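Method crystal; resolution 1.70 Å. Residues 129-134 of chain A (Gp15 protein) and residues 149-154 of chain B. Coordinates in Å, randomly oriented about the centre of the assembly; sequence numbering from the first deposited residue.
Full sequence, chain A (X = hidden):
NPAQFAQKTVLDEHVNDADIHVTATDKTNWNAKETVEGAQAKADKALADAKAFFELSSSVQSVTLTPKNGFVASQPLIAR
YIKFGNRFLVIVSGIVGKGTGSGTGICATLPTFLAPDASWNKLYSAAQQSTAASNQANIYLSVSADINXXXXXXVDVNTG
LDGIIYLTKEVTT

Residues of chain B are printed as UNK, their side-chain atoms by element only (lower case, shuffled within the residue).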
# COMPACT_ATOMS: atom_id res chain seq x y z
N GLN A 129 12.54 -27.39 -12.76
CA GLN A 129 11.40 -27.89 -13.52
C GLN A 129 11.42 -29.41 -13.62
O GLN A 129 11.70 -29.98 -14.67
CB GLN A 129 11.44 -27.19 -14.85
CG GLN A 129 10.19 -27.50 -15.78
CD GLN A 129 10.26 -26.82 -17.09
OE1 GLN A 129 10.71 -25.70 -17.24
NE2 GLN A 129 9.89 -27.57 -18.14
N SER A 130 11.12 -30.06 -12.50
CA SER A 130 11.32 -31.49 -12.40
C SER A 130 10.45 -32.15 -11.35
O SER A 130 10.18 -31.58 -10.29
CB SER A 130 12.82 -31.80 -12.10
OG SER A 130 13.01 -33.18 -11.73
N THR A 131 10.06 -33.39 -11.64
CA THR A 131 9.33 -34.20 -10.69
C THR A 131 10.19 -34.80 -9.62
O THR A 131 9.64 -35.34 -8.67
CB THR A 131 8.54 -35.32 -11.42
OG1 THR A 131 9.46 -36.17 -12.11
CG2 THR A 131 7.59 -34.70 -12.42
N ALA A 132 11.51 -34.76 -9.76
CA ALA A 132 12.41 -35.20 -8.70
C ALA A 132 12.66 -34.01 -7.76
O ALA A 132 13.23 -33.00 -8.20
CB ALA A 132 13.73 -35.71 -9.28
N ALA A 133 12.27 -34.16 -6.49
CA ALA A 133 12.40 -33.06 -5.54
C ALA A 133 13.85 -32.76 -5.15
O ALA A 133 14.13 -31.68 -4.57
CB ALA A 133 11.61 -33.39 -4.27
N SER A 134 14.78 -33.65 -5.45
CA SER A 134 16.19 -33.30 -5.30
C SER A 134 16.67 -32.32 -6.37
O SER A 134 17.78 -31.74 -6.23
CB SER A 134 17.06 -34.58 -5.37
OG SER A 134 16.79 -35.25 -6.64
N UNK B 149 1.56 -30.03 -6.74
CA UNK B 149 2.74 -30.57 -6.11
C UNK B 149 3.29 -31.64 -7.05
O UNK B 149 2.73 -32.76 -7.13
c UNK B 149 2.43 -31.12 -4.72
c UNK B 149 1.43 -30.37 -2.52
c UNK B 149 3.64 -31.82 -4.16
c UNK B 149 1.95 -29.95 -3.81
N UNK B 150 4.36 -31.32 -7.77
CA UNK B 150 4.79 -32.22 -8.86
C UNK B 150 5.83 -33.24 -8.37
O UNK B 150 5.99 -34.30 -8.98
c UNK B 150 4.25 -30.44 -10.60
c UNK B 150 6.61 -30.84 -9.86
c UNK B 150 5.30 -31.48 -10.09
N UNK B 151 6.59 -32.91 -7.34
CA UNK B 151 7.56 -33.86 -6.78
C UNK B 151 7.80 -33.63 -5.32
O UNK B 151 7.83 -32.45 -4.94
N UNK B 152 7.96 -34.68 -4.51
CA UNK B 152 8.24 -34.52 -3.09
C UNK B 152 9.36 -35.48 -2.66
O UNK B 152 9.61 -36.51 -3.28
c UNK B 152 6.48 -36.28 -2.43
c UNK B 152 6.99 -34.81 -2.21
c UNK B 152 5.88 -33.76 -2.52
N UNK B 153 10.02 -35.13 -1.56
CA UNK B 153 10.96 -36.06 -0.95
C UNK B 153 10.30 -37.29 -0.38
O UNK B 153 10.87 -38.38 -0.42
N UNK B 154 9.12 -37.13 0.23
CA UNK B 154 8.38 -38.26 0.77
C UNK B 154 6.88 -38.00 0.69
O UNK B 154 6.38 -37.01 1.26
o UNK B 154 7.80 -39.35 2.82
c UNK B 154 8.78 -38.51 2.22
O HOH W 1 10.96 -36.57 -5.75

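Position 149 of chain B carries four side-chain carbons and no heteroatom. The chain forks at its first carbon, and one of the two arms is two carbons long; none of these atoms touches chain A. The beta-branched pattern identifies isoleucine, and the identity rests on the atoms alone. CG2 of B:Ile149 comes no closer than 8.1 Å to CB of A:Ala133, the nearest atom of the chain A stretch. The residue is buried within a strand that begins earlier in the chain, with chi1 in the m well and chi2 in t.

Position 150 has three side-chain carbons, one bonded to CA and carrying the other two. One of the two methyls meets the carbonyl oxygen of A:Ser130, and the main chain contributes as well, since O of position 150 is 3.7 Å from CB of A:Thr131. This symmetric fork without oxygen is valine. The CA-to-CB bond of B:Val150 points sideways relative to chain A, yet CG2 of B:Val150 lies 3.7 Å from O of A:Ser130. Both are van der Waals approaches.

At position 151 no atom extends beyond the main chain. Its CA sits 3.2 Å from O of A:Thr131, with an angle of 132° at the hydrogen, a CA-H...O contact. The residue is therefore glycine. The absence of a side chain is what permits this approach, because an ideally placed CB on B:Gly151 would point toward chain A and fall 2.1 Å from O of A:Thr131, a clear clash.

Position 152 again shows three carbons, one carrying two. It meets chain A through the main chain: C of position 152 lies 3.5 Å from CB of A:Ala133. The fork marks a second valine. The CA-to-CB bond of B:Val152 points away from chain A, and the nearest side-chain approach is from CB of B:Val152 to CB of A:Ala133, 5.3 Å.

Position 153 has no side-chain atoms, and its N is 3.6 Å from the same methyl group, CB of A:Ala133. It is glycine. The methyl thus packs over the peptide unit joining B:Val152 to B:Gly153.

Position 154 has one carbon followed by one oxygen and touches nothing on the chain A stretch. This short hydroxymethyl group is serine. With chi1 in the t well, the side chain comes no nearer than 8.7 Å, from CB of B:Ser154 to CB of A:Ala133.

The two copies meet over a small area, 222 Å² summed over both sides, without a direct hydrogen bond between the stretches. A:Ala133 directs its CB toward chain B and fits against the backbone there, while B:Gly151 lets the carbonyl of A:Thr131 come close. Polar continuity is supplied by water 1, which accepts a hydrogen bond from N of A:Ala133 at 2.8 Å and donates one to O of B:Val152 at 2.8 Å; its bond to O of A:Thr131, at 3.4 Å, is weak. Within chain A, the irregular backbone is braced by a hydrogen bond from N of A:Ala132 to OG of A:Ser130 at 2.9 Å. Close packing against the main chain and a bridging water thus join the stretches.

Chain B (149-154) IVGVGS
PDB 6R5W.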